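Local coordinates for DNA mismatch repair protein MLH3 (Saccharomyces cerevisiae S288C, PDB 6RMN), which takes part in DNA mismatch repair as a subunit of the MutLbeta heterodimer, correcting insertion-deletion loops, and is represented here by its zinc-binding C-terminal part, at residues I55-E58 against E59-S63; I83-D86 against R87-D91; S98-K102 against W103-Y107; T205-E208 against C209-I213; L143-H146 against A147-K151. All coordinates share one frame; numbering follows the deposited sequence.

Interaction 1 (I55-E58 against E59-S63); sequences IRLE and ELFYS
The Phe61 ring meets Leu57 at its edge: CG and CD1 of the leucine lie near the ring plane, with CD1 3.6 Å from CE2 of Phe61, and His186 of helix 183-196 makes an edge-to-face pair with the same ring. This is an i to i+4 pairing along helix 48-69, the long helix that also carries the zinc ligands His49 and Glu53. Leu57 has its CG anti to the backbone N (chi1 180°), which carries the isobutyl group forward along the helix until it runs beside the phenylalanine. With an alanine at Phe61, Leu57 CD1 and His186 would probably lose their aromatic neighbour, and a gap would open facing Leu189. The backbone beneath is regular, with Phe61 N giving a straight bond of 2.9 Å to Leu57 O.

Glu58 points off this face, its carboxylate taken up by Arg54 in a salt bridge and by the backbone N atoms of His220 and Asn221, which probably balances the charge of this buried group. Glu59, exposed, runs alongside the buried Ile55, OE2 standing 3.6 Å from CG2 of Ile55. A water donates to Arg56 O at 3.0 Å and, weakly, to Glu59 OE1 at 3.4 Å.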
# COMPACT_ATOMS: atom_id res chain seq x y z
N ILE B 55 -1.13 11.81 -14.91
CA ILE B 55 -1.68 12.96 -14.20
C ILE B 55 -1.24 14.24 -14.92
O ILE B 55 -2.05 15.15 -15.11
CB ILE B 55 -1.23 12.99 -12.69
CG1 ILE B 55 -1.74 11.74 -11.92
CG2 ILE B 55 -1.67 14.29 -11.98
CD1 ILE B 55 -0.90 11.36 -10.70
N ARG B 56 0.05 14.30 -15.29
CA ARG B 56 0.67 15.45 -15.94
C ARG B 56 0.11 15.71 -17.33
O ARG B 56 -0.10 16.87 -17.66
CB ARG B 56 2.19 15.32 -15.94
CG ARG B 56 2.80 15.64 -14.59
CD ARG B 56 4.31 15.50 -14.60
NE ARG B 56 4.89 15.71 -13.27
CZ ARG B 56 5.23 16.90 -12.77
NH1 ARG B 56 5.07 18.00 -13.48
NH2 ARG B 56 5.74 16.99 -11.54
N LEU B 57 -0.15 14.64 -18.11
CA LEU B 57 -0.71 14.72 -19.45
C LEU B 57 -2.12 15.28 -19.44
O LEU B 57 -2.40 16.22 -20.17
CB LEU B 57 -0.69 13.35 -20.18
CG LEU B 57 -1.27 13.37 -21.60
CD1 LEU B 57 -0.31 14.05 -22.59
CD2 LEU B 57 -1.67 12.00 -22.03
N GLU B 58 -2.98 14.73 -18.60
CA GLU B 58 -4.36 15.18 -18.47
C GLU B 58 -4.47 16.68 -18.04
O GLU B 58 -5.39 17.36 -18.49
CB GLU B 58 -5.16 14.24 -17.57
CG GLU B 58 -5.26 12.84 -18.15
CD GLU B 58 -6.47 12.03 -17.74
OE1 GLU B 58 -7.32 12.57 -17.01
OE2 GLU B 58 -6.57 10.85 -18.17
N GLU B 59 -3.47 17.19 -17.24
CA GLU B 59 -3.39 18.59 -16.83
C GLU B 59 -3.02 19.44 -18.04
O GLU B 59 -3.58 20.52 -18.22
CB GLU B 59 -2.33 18.78 -15.72
CG GLU B 59 -2.77 18.33 -14.34
CD GLU B 59 -1.73 18.19 -13.23
OE1 GLU B 59 -0.52 18.42 -13.48
OE2 GLU B 59 -2.14 17.84 -12.10
N LEU B 60 -2.07 18.95 -18.87
CA LEU B 60 -1.58 19.63 -20.08
C LEU B 60 -2.66 19.74 -21.14
O LEU B 60 -2.82 20.81 -21.74
CB LEU B 60 -0.31 18.94 -20.65
CG LEU B 60 1.00 19.14 -19.87
CD1 LEU B 60 2.10 18.30 -20.43
CD2 LEU B 60 1.43 20.59 -19.86
N PHE B 61 -3.42 18.64 -21.34
CA PHE B 61 -4.54 18.56 -22.25
C PHE B 61 -5.65 19.50 -21.82
O PHE B 61 -6.14 20.27 -22.66
CB PHE B 61 -5.05 17.11 -22.39
CG PHE B 61 -4.55 16.48 -23.66
CD1 PHE B 61 -5.13 16.79 -24.89
CD2 PHE B 61 -3.46 15.62 -23.66
CE1 PHE B 61 -4.65 16.24 -26.07
CE2 PHE B 61 -2.97 15.08 -24.85
CZ PHE B 61 -3.57 15.39 -26.05
N TYR B 62 -6.00 19.50 -20.52
CA TYR B 62 -7.03 20.38 -19.96
C TYR B 62 -6.68 21.86 -20.22
O TYR B 62 -7.55 22.62 -20.64
CB TYR B 62 -7.29 20.08 -18.46
CG TYR B 62 -8.23 21.07 -17.80
CD1 TYR B 62 -9.61 20.96 -17.95
CD2 TYR B 62 -7.74 22.17 -17.09
CE1 TYR B 62 -10.48 21.90 -17.40
CE2 TYR B 62 -8.59 23.12 -16.55
CZ TYR B 62 -9.97 22.98 -16.70
OH TYR B 62 -10.82 23.92 -16.15
N SER B 63 -5.41 22.26 -20.01
CA SER B 63 -4.94 23.62 -20.27
C SER B 63 -5.05 24.02 -21.75
O SER B 63 -5.53 25.11 -22.05
CB SER B 63 -3.50 23.79 -19.78
OG SER B 63 -3.44 23.60 -18.38
O HOH W 1 1.34 19.06 -16.21

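Interaction 2 (I83-D86 against R87-D91); sequences IEVD and RTEAD
Between Val85 and Glu89 the chain turns from strand to helix, the axes of strand 83-85 and helix 87-91 running at 111° to one another and approaching to 8.0 Å. The motif is a strand-to-helix junction with Asp86 at the N-cap position of helix 87-101, although the aspartate side chain makes no capping bond. Its backbone does the joining instead. Asp86 O accepts from Ala90 N at 2.8 Å, the first turn of the helix, while Asp86 N gives a nearly straight bond of 2.9 Å to OE1 of Glu89. The glutamate therefore reaches back to the peptide before the helix, its oxygen met from above the carboxylate plane.

Extension beyond CG (chi2 179°) lets Glu89 span that distance, and OE1 also rests against the valine, 3.4 Å from Val85 CA. Lys140 of helix 136-151 forms a long, weak ion pair with the same oxygen and bonds to Glu84 O. That nearby positive charge may ease the meeting of two acidic groups, since OD2 of Asp86 lies 3.6 Å from OE2 of Glu89, their carboxylate planes turned 37° apart. The apolar side of the junction is closed by Val85 and Ala90, where CG2 of the valine stands 4.0 Å from CB of the alanine.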
# COMPACT_ATOMS: atom_id res chain seq x y z
N ILE B 83 6.56 28.83 -47.43
CA ILE B 83 6.76 27.45 -47.84
C ILE B 83 6.19 27.20 -49.24
O ILE B 83 5.05 27.56 -49.52
CB ILE B 83 6.19 26.48 -46.75
CG1 ILE B 83 7.00 26.58 -45.43
CG2 ILE B 83 6.11 25.02 -47.24
CD1 ILE B 83 6.36 25.95 -44.21
N GLU B 84 7.01 26.59 -50.11
CA GLU B 84 6.61 26.24 -51.47
C GLU B 84 5.72 25.00 -51.38
O GLU B 84 6.07 24.03 -50.70
CB GLU B 84 7.84 25.96 -52.35
CG GLU B 84 8.40 27.20 -53.04
CD GLU B 84 9.74 27.02 -53.72
OE1 GLU B 84 9.90 26.03 -54.47
OE2 GLU B 84 10.64 27.87 -53.51
N VAL B 85 4.55 25.05 -52.04
CA VAL B 85 3.56 23.97 -52.05
C VAL B 85 3.02 23.68 -53.46
O VAL B 85 2.98 24.59 -54.30
CB VAL B 85 2.39 24.22 -51.04
CG1 VAL B 85 2.84 24.04 -49.59
CG2 VAL B 85 1.73 25.59 -51.25
N ASP B 86 2.58 22.43 -53.71
CA ASP B 86 1.94 21.97 -54.96
C ASP B 86 0.56 22.63 -55.08
O ASP B 86 0.03 23.13 -54.09
CB ASP B 86 1.73 20.44 -54.93
CG ASP B 86 2.96 19.59 -55.11
OD1 ASP B 86 3.83 19.96 -55.94
OD2 ASP B 86 3.05 18.52 -54.46
N ARG B 87 -0.05 22.57 -56.29
CA ARG B 87 -1.40 23.11 -56.53
C ARG B 87 -2.44 22.41 -55.63
O ARG B 87 -3.24 23.09 -54.99
CB ARG B 87 -1.77 23.03 -58.02
CG ARG B 87 -1.12 24.13 -58.85
CD ARG B 87 -1.40 24.01 -60.35
NE ARG B 87 -0.52 23.06 -61.02
CZ ARG B 87 0.68 23.35 -61.51
NH1 ARG B 87 1.18 24.58 -61.39
NH2 ARG B 87 1.41 22.41 -62.11
N THR B 88 -2.36 21.07 -55.52
CA THR B 88 -3.24 20.27 -54.67
C THR B 88 -3.00 20.58 -53.18
O THR B 88 -3.96 20.63 -52.41
CB THR B 88 -3.07 18.77 -54.96
OG1 THR B 88 -1.72 18.39 -54.67
CG2 THR B 88 -3.44 18.39 -56.39
N GLU B 89 -1.72 20.80 -52.79
CA GLU B 89 -1.35 21.13 -51.41
C GLU B 89 -1.91 22.50 -51.05
O GLU B 89 -2.46 22.66 -49.96
CB GLU B 89 0.17 21.10 -51.22
CG GLU B 89 0.78 19.72 -51.34
CD GLU B 89 2.28 19.63 -51.20
OE1 GLU B 89 2.98 20.65 -51.41
OE2 GLU B 89 2.77 18.52 -50.88
N ALA B 90 -1.79 23.47 -51.98
CA ALA B 90 -2.27 24.84 -51.84
C ALA B 90 -3.80 24.87 -51.69
O ALA B 90 -4.30 25.63 -50.86
CB ALA B 90 -1.84 25.68 -53.04
N ASP B 91 -4.52 24.03 -52.46
CA ASP B 91 -5.98 23.90 -52.40
C ASP B 91 -6.40 23.29 -51.05
O ASP B 91 -7.35 23.78 -50.44
CB ASP B 91 -6.51 23.07 -53.58
CG ASP B 91 -6.36 23.71 -54.97
OD1 ASP B 91 -5.73 24.80 -55.07
OD2 ASP B 91 -6.86 23.12 -55.96

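Interaction 3 (S98-K102 against W103-Y107); sequences SEFKK and WGIGY
Phe100 packs against Ile105 and Tyr107 where helix 87-101 ends and the chain turns into strand 106-110. Its CB starts 3.7 Å from CE2 of Tyr107. With CG anti to the carbonyl carbon (chi1 -80°), the ring is carried between the two partners, CG keeping close to that same tyrosine carbon. The ring's two sides then part: CD1 has CD1 of Ile105 at its edge, 3.8 Å away, whereas CD2 lies 3.1 Å from OH of Tyr107, at the edge of the tyrosine ring and in its plane. CE2 is farther from that hydroxyl, which bonds to Phe93 O. CE1 faces His146 of helix 136-151, with which the ring pairs edge-to-face, and CZ, the tip, packs on Leu143. The planes of Phe100 and Tyr107 are inclined at 58°, an oblique pairing.

The backbone is a Schellman motif with Gly104, at positive phi, as its C' residue. Phe100 O receives Ile105 N at 3.0 Å and Trp103 N at 3.2 Å from opposite faces of its carbonyl plane, and Gly104 N bonds to Lys101 O.

On the other flank Lys102 NZ forms a salt bridge with Glu99 OE1 at 2.8 Å, on the syn side but tilted 27° from the carboxylate plane, and also donates to Met158 O. Glu99 OE2 accepts from Met158 N and from a water at 2.7 Å, which in turn accepts from NE1 of Trp103 in the indole plane. Both oxygens of this buried carboxylate are thus satisfied, and the network probably stabilises its negative charge while fixing the indole's rotation.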
# COMPACT_ATOMS: atom_id res chain seq x y z
N SER B 98 -9.31 27.98 -41.97
CA SER B 98 -10.21 28.24 -40.83
C SER B 98 -9.94 27.27 -39.68
O SER B 98 -9.94 27.68 -38.51
CB SER B 98 -11.66 28.11 -41.29
OG SER B 98 -11.89 26.84 -41.90
N GLU B 99 -9.71 25.99 -40.02
CA GLU B 99 -9.40 24.94 -39.06
C GLU B 99 -8.04 25.16 -38.36
O GLU B 99 -7.98 25.08 -37.13
CB GLU B 99 -9.50 23.56 -39.74
CG GLU B 99 -9.80 22.41 -38.80
CD GLU B 99 -10.87 22.65 -37.75
OE1 GLU B 99 -11.97 23.15 -38.12
OE2 GLU B 99 -10.62 22.35 -36.56
N PHE B 100 -6.99 25.51 -39.14
CA PHE B 100 -5.65 25.77 -38.59
C PHE B 100 -5.59 27.00 -37.69
O PHE B 100 -4.77 27.02 -36.77
CB PHE B 100 -4.59 25.85 -39.70
CG PHE B 100 -4.12 24.51 -40.20
CD1 PHE B 100 -3.14 23.80 -39.52
CD2 PHE B 100 -4.65 23.95 -41.36
CE1 PHE B 100 -2.69 22.56 -39.99
CE2 PHE B 100 -4.21 22.71 -41.83
CZ PHE B 100 -3.23 22.02 -41.14
N LYS B 101 -6.46 28.02 -37.92
CA LYS B 101 -6.54 29.25 -37.10
C LYS B 101 -6.91 28.94 -35.64
O LYS B 101 -6.43 29.62 -34.74
CB LYS B 101 -7.54 30.28 -37.69
CG LYS B 101 -7.17 30.87 -39.05
CD LYS B 101 -6.27 32.12 -38.96
CE LYS B 101 -5.86 32.63 -40.33
NZ LYS B 101 -4.77 33.63 -40.24
N LYS B 102 -7.74 27.91 -35.42
CA LYS B 102 -8.18 27.47 -34.08
C LYS B 102 -7.02 26.96 -33.21
O LYS B 102 -7.11 26.98 -31.98
CB LYS B 102 -9.25 26.37 -34.19
CG LYS B 102 -10.50 26.78 -34.95
CD LYS B 102 -11.38 25.59 -35.25
CE LYS B 102 -12.52 25.96 -36.14
NZ LYS B 102 -13.42 24.81 -36.40
N TRP B 103 -5.94 26.48 -33.86
CA TRP B 103 -4.74 25.97 -33.20
C TRP B 103 -3.58 26.97 -33.21
O TRP B 103 -2.45 26.59 -32.93
CB TRP B 103 -4.32 24.63 -33.84
CG TRP B 103 -5.37 23.57 -33.73
CD1 TRP B 103 -6.21 23.15 -34.72
CD2 TRP B 103 -5.76 22.87 -32.54
NE1 TRP B 103 -7.07 22.18 -34.23
CE2 TRP B 103 -6.82 22.00 -32.89
CE3 TRP B 103 -5.31 22.88 -31.21
CZ2 TRP B 103 -7.41 21.13 -31.97
CZ3 TRP B 103 -5.91 22.03 -30.29
CH2 TRP B 103 -6.97 21.19 -30.67
N GLY B 104 -3.87 28.24 -33.52
CA GLY B 104 -2.87 29.30 -33.55
C GLY B 104 -2.00 29.34 -34.79
O GLY B 104 -1.05 30.12 -34.85
N ILE B 105 -2.32 28.49 -35.79
CA ILE B 105 -1.57 28.42 -37.05
C ILE B 105 -2.28 29.32 -38.06
O ILE B 105 -3.34 28.95 -38.57
CB ILE B 105 -1.39 26.93 -37.52
CG1 ILE B 105 -0.70 26.07 -36.43
CG2 ILE B 105 -0.64 26.85 -38.88
CD1 ILE B 105 -1.19 24.67 -36.34
N GLY B 106 -1.71 30.50 -38.29
CA GLY B 106 -2.26 31.50 -39.20
C GLY B 106 -1.46 31.64 -40.47
O GLY B 106 -0.27 31.94 -40.42
N TYR B 107 -2.10 31.40 -41.63
CA TYR B 107 -1.41 31.51 -42.91
C TYR B 107 -2.26 32.17 -43.99
O TYR B 107 -3.44 32.47 -43.77
CB TYR B 107 -0.84 30.15 -43.39
CG TYR B 107 -1.84 29.02 -43.50
CD1 TYR B 107 -2.75 28.96 -44.56
CD2 TYR B 107 -1.85 27.98 -42.58
CE1 TYR B 107 -3.66 27.92 -44.67
CE2 TYR B 107 -2.75 26.93 -42.68
CZ TYR B 107 -3.66 26.90 -43.73
OH TYR B 107 -4.54 25.86 -43.85
O HOH W 2 -8.44 20.81 -36.25

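Interaction 4 (T205-E208 against C209-I213); sequences TRQE and CIILI
Arg206 and Ile210 meet one turn apart at the start of helix 206-216, where the chief polar demand is that of the amides in its first turn. Glu208 N is satisfied by OG1 of Thr205 at 3.2 Å, and Thr205 N in return by OE1 of Glu208 at 3.0 Å. The glutamate oxygen is reached on its anti side, 28° out of the carboxylate plane. For the threonine, chi1 of 64° sets OG1 between the backbone N and the carbonyl carbon, from where it can face the incoming amide. The main-chain acceptors are used in regular order: Thr205 O takes Cys209 N, Arg206 O takes Ile210 N at 2.8 Å, Gln207 O takes Ile211 N, and Glu208 O takes Leu212 N.

Two isoleucine methyls lie against polar groups of the first turn. CD1 of Ile210 lies over one face of the Arg206 guanidinium, offset toward its rim and 3.6 Å from NH2, because the arginine chain bends at chi3 (90°). Cut back to an alanine, Ile210 would probably no longer cover that face, and the guanidinium would be freer to turn. CD1 of Ile211 rests 3.4 Å from Gln207 O. On its inner side the helix packs Cys209 on Val19 and Ile28 of strands 18-23 and 27-31, and Leu212 on Cys51 of helix 48-69. The reciprocal pair of Thr205 and Glu208 is a capping box, the classic N-terminal closure of an alpha-helix.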
# COMPACT_ATOMS: atom_id res chain seq x y z
N THR B 205 7.84 9.17 -0.43
CA THR B 205 7.33 8.91 0.93
C THR B 205 5.92 8.32 0.77
O THR B 205 5.33 8.48 -0.29
CB THR B 205 7.30 10.20 1.75
OG1 THR B 205 6.38 11.11 1.16
CG2 THR B 205 8.66 10.86 1.89
N ARG B 206 5.37 7.64 1.81
CA ARG B 206 4.01 7.09 1.71
C ARG B 206 3.00 8.22 1.39
O ARG B 206 2.10 8.01 0.58
CB ARG B 206 3.60 6.33 3.01
CG ARG B 206 2.48 5.31 2.77
CD ARG B 206 2.09 4.57 4.03
NE ARG B 206 1.02 5.26 4.75
CZ ARG B 206 -0.26 4.90 4.73
NH1 ARG B 206 -0.65 3.83 4.06
NH2 ARG B 206 -1.16 5.61 5.41
N GLN B 207 3.18 9.41 1.98
CA GLN B 207 2.35 10.59 1.77
C GLN B 207 2.37 11.04 0.29
O GLN B 207 1.31 11.34 -0.27
CB GLN B 207 2.76 11.72 2.73
CG GLN B 207 1.73 12.86 2.88
CD GLN B 207 0.31 12.40 3.13
OE1 GLN B 207 -0.59 12.61 2.30
NE2 GLN B 207 0.07 11.75 4.27
N GLU B 208 3.56 11.05 -0.36
CA GLU B 208 3.67 11.41 -1.78
C GLU B 208 2.94 10.37 -2.65
O GLU B 208 2.29 10.75 -3.61
CB GLU B 208 5.13 11.59 -2.22
CG GLU B 208 5.85 12.75 -1.55
CD GLU B 208 7.35 12.85 -1.81
OE1 GLU B 208 8.02 11.79 -1.90
OE2 GLU B 208 7.85 13.99 -1.90
N CYS B 209 3.05 9.08 -2.30
CA CYS B 209 2.36 7.93 -2.94
C CYS B 209 0.83 8.06 -2.79
O CYS B 209 0.10 7.75 -3.73
CB CYS B 209 2.85 6.60 -2.37
SG CYS B 209 4.61 6.27 -2.70
N ILE B 210 0.36 8.50 -1.62
CA ILE B 210 -1.06 8.70 -1.35
C ILE B 210 -1.62 9.76 -2.30
O ILE B 210 -2.63 9.51 -2.95
CB ILE B 210 -1.35 8.98 0.17
CG1 ILE B 210 -1.14 7.68 0.98
CG2 ILE B 210 -2.77 9.55 0.40
CD1 ILE B 210 -0.99 7.83 2.54
N ILE B 211 -0.93 10.93 -2.41
CA ILE B 211 -1.29 12.04 -3.30
C ILE B 211 -1.30 11.59 -4.77
O ILE B 211 -2.26 11.89 -5.50
CB ILE B 211 -0.34 13.26 -3.07
CG1 ILE B 211 -0.61 13.93 -1.72
CG2 ILE B 211 -0.44 14.27 -4.22
CD1 ILE B 211 0.58 14.58 -1.08
N LEU B 212 -0.24 10.87 -5.20
CA LEU B 212 -0.12 10.35 -6.56
C LEU B 212 -1.29 9.46 -6.97
O LEU B 212 -1.86 9.67 -8.03
CB LEU B 212 1.23 9.62 -6.78
CG LEU B 212 2.44 10.50 -7.08
CD1 LEU B 212 3.71 9.70 -6.97
CD2 LEU B 212 2.36 11.12 -8.46
N ILE B 213 -1.67 8.48 -6.12
CA ILE B 213 -2.80 7.57 -6.42
C ILE B 213 -4.15 8.31 -6.34
O ILE B 213 -5.02 8.05 -7.17
CB ILE B 213 -2.74 6.26 -5.57
CG1 ILE B 213 -1.39 5.52 -5.74
CG2 ILE B 213 -3.94 5.31 -5.86
CD1 ILE B 213 -0.96 5.10 -7.23

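Interaction 5 (L143-H146 against A147-K151); sequences LLQH and AHDLK
His146 and Leu150 make the main side-chain contact, a CH-pi interaction in which CG of the leucine lies over one face of the imidazole, 4.2 Å from the ring centroid and 22° off its normal. CD1 of Leu150 comes closer to one ring atom, 3.5 Å from NE2 of His146. The histidine has CG anti to its own N (chi1 -170°), and this places the ring along the helix flank where the leucine one turn later can cross it.

A second van der Waals contact is looser. Leu144 and His148 run alongside each other in the same direction, with CD2 of the leucine 3.9 Å from NE2 of the histidine.

Among polar contacts, a water links His146 to Asp149: it sits in the imidazole plane 3.0 Å from ND1 of His146 and donates to OD2 of Asp149 at 2.8 Å. The bridge would help hold the ring's rotation, and the carboxylate, joined to the ring through the water, may modestly favour its protonation.

Backbone bonds are those of a regular alpha-helix, with His148 N to Leu144 O at 2.8 Å and Leu150 N to His146 O at 3.0 Å.

These residues form the last turns of helix 136-151. Leu150 touches Tyr96, and His148 touches Leu92, both on helix 87-101, while Gln145 and Asp149 reach Thr183 at the start of helix 183-196.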
# COMPACT_ATOMS: atom_id res chain seq x y z
N LEU B 143 2.19 20.27 -40.86
CA LEU B 143 0.93 20.87 -41.29
C LEU B 143 0.19 19.98 -42.32
O LEU B 143 -1.03 19.84 -42.23
CB LEU B 143 1.15 22.31 -41.82
CG LEU B 143 1.78 23.31 -40.81
CD1 LEU B 143 1.91 24.69 -41.42
CD2 LEU B 143 1.01 23.39 -39.52
N LEU B 144 0.94 19.36 -43.26
CA LEU B 144 0.39 18.43 -44.26
C LEU B 144 -0.22 17.21 -43.59
O LEU B 144 -1.29 16.78 -44.00
CB LEU B 144 1.44 17.98 -45.27
CG LEU B 144 1.69 18.90 -46.44
CD1 LEU B 144 2.97 18.54 -47.13
CD2 LEU B 144 0.52 18.87 -47.44
N GLN B 145 0.47 16.66 -42.57
CA GLN B 145 0.03 15.50 -41.78
C GLN B 145 -1.37 15.76 -41.19
O GLN B 145 -2.27 14.94 -41.41
CB GLN B 145 1.06 15.17 -40.69
CG GLN B 145 0.81 13.89 -39.89
CD GLN B 145 1.66 13.89 -38.64
OE1 GLN B 145 1.60 14.81 -37.80
NE2 GLN B 145 2.47 12.86 -38.47
N HIS B 146 -1.58 16.93 -40.55
CA HIS B 146 -2.89 17.32 -40.02
C HIS B 146 -3.95 17.55 -41.11
O HIS B 146 -5.09 17.12 -40.94
CB HIS B 146 -2.81 18.51 -39.06
CG HIS B 146 -4.10 18.73 -38.34
ND1 HIS B 146 -4.68 17.73 -37.56
CD2 HIS B 146 -4.92 19.81 -38.33
CE1 HIS B 146 -5.81 18.24 -37.10
NE2 HIS B 146 -6.00 19.48 -37.53
N ALA B 147 -3.57 18.22 -42.22
CA ALA B 147 -4.46 18.49 -43.36
C ALA B 147 -4.96 17.18 -43.97
O ALA B 147 -6.15 17.07 -44.30
CB ALA B 147 -3.73 19.31 -44.42
N HIS B 148 -4.06 16.17 -44.10
CA HIS B 148 -4.40 14.84 -44.61
C HIS B 148 -5.23 14.08 -43.59
O HIS B 148 -6.13 13.35 -43.97
CB HIS B 148 -3.15 14.04 -45.01
CG HIS B 148 -2.49 14.54 -46.25
ND1 HIS B 148 -3.17 14.62 -47.46
CD2 HIS B 148 -1.22 14.96 -46.44
CE1 HIS B 148 -2.30 15.11 -48.33
NE2 HIS B 148 -1.11 15.32 -47.77
N ASP B 149 -4.97 14.29 -42.28
CA ASP B 149 -5.75 13.66 -41.22
C ASP B 149 -7.22 14.09 -41.32
O ASP B 149 -8.12 13.25 -41.27
CB ASP B 149 -5.15 13.96 -39.82
CG ASP B 149 -4.05 13.00 -39.40
OD1 ASP B 149 -3.87 11.96 -40.09
OD2 ASP B 149 -3.36 13.28 -38.38
N LEU B 150 -7.44 15.39 -41.57
CA LEU B 150 -8.76 16.00 -41.73
C LEU B 150 -9.44 15.53 -43.00
O LEU B 150 -10.60 15.12 -42.94
CB LEU B 150 -8.66 17.53 -41.72
CG LEU B 150 -8.27 18.17 -40.40
CD1 LEU B 150 -7.71 19.56 -40.62
CD2 LEU B 150 -9.42 18.18 -39.43
N LYS B 151 -8.71 15.55 -44.13
CA LYS B 151 -9.28 15.15 -45.41
C LYS B 151 -9.54 13.63 -45.50
O LYS B 151 -10.45 13.23 -46.21
CB LYS B 151 -8.44 15.69 -46.59
CG LYS B 151 -7.32 14.79 -47.12
CD LYS B 151 -7.43 14.64 -48.63
CE LYS B 151 -6.54 13.56 -49.20
NZ LYS B 151 -6.83 13.31 -50.64
O HOH W 3 -2.67 15.60 -37.01

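How the interactions relate
Interactions 2, 3 and 5 form one cluster away from the metal. Interactions 2 and 3 take both ends of helix 87-101, their centres about 17 Å apart, and helix 136-151 packs along it: interaction 5 touches interaction 2 through Leu144 CD1 and Glu89 OE2 at 3.7 Å, and interaction 3 through Phe100 CZ and Leu143 O at 3.3 Å. Interaction 1 is nearer the zinc ions bound by His49, Glu53, Cys194, Cys225 and His227, its Leu57 side chain about 8 Å from one. It touches interaction 4 through Ile55 CD1 and Leu212 O at 3.3 Å; the Leu212 side chain is about 13 Å from zinc. Centres of interactions 2 and 4 are about 53 Å apart.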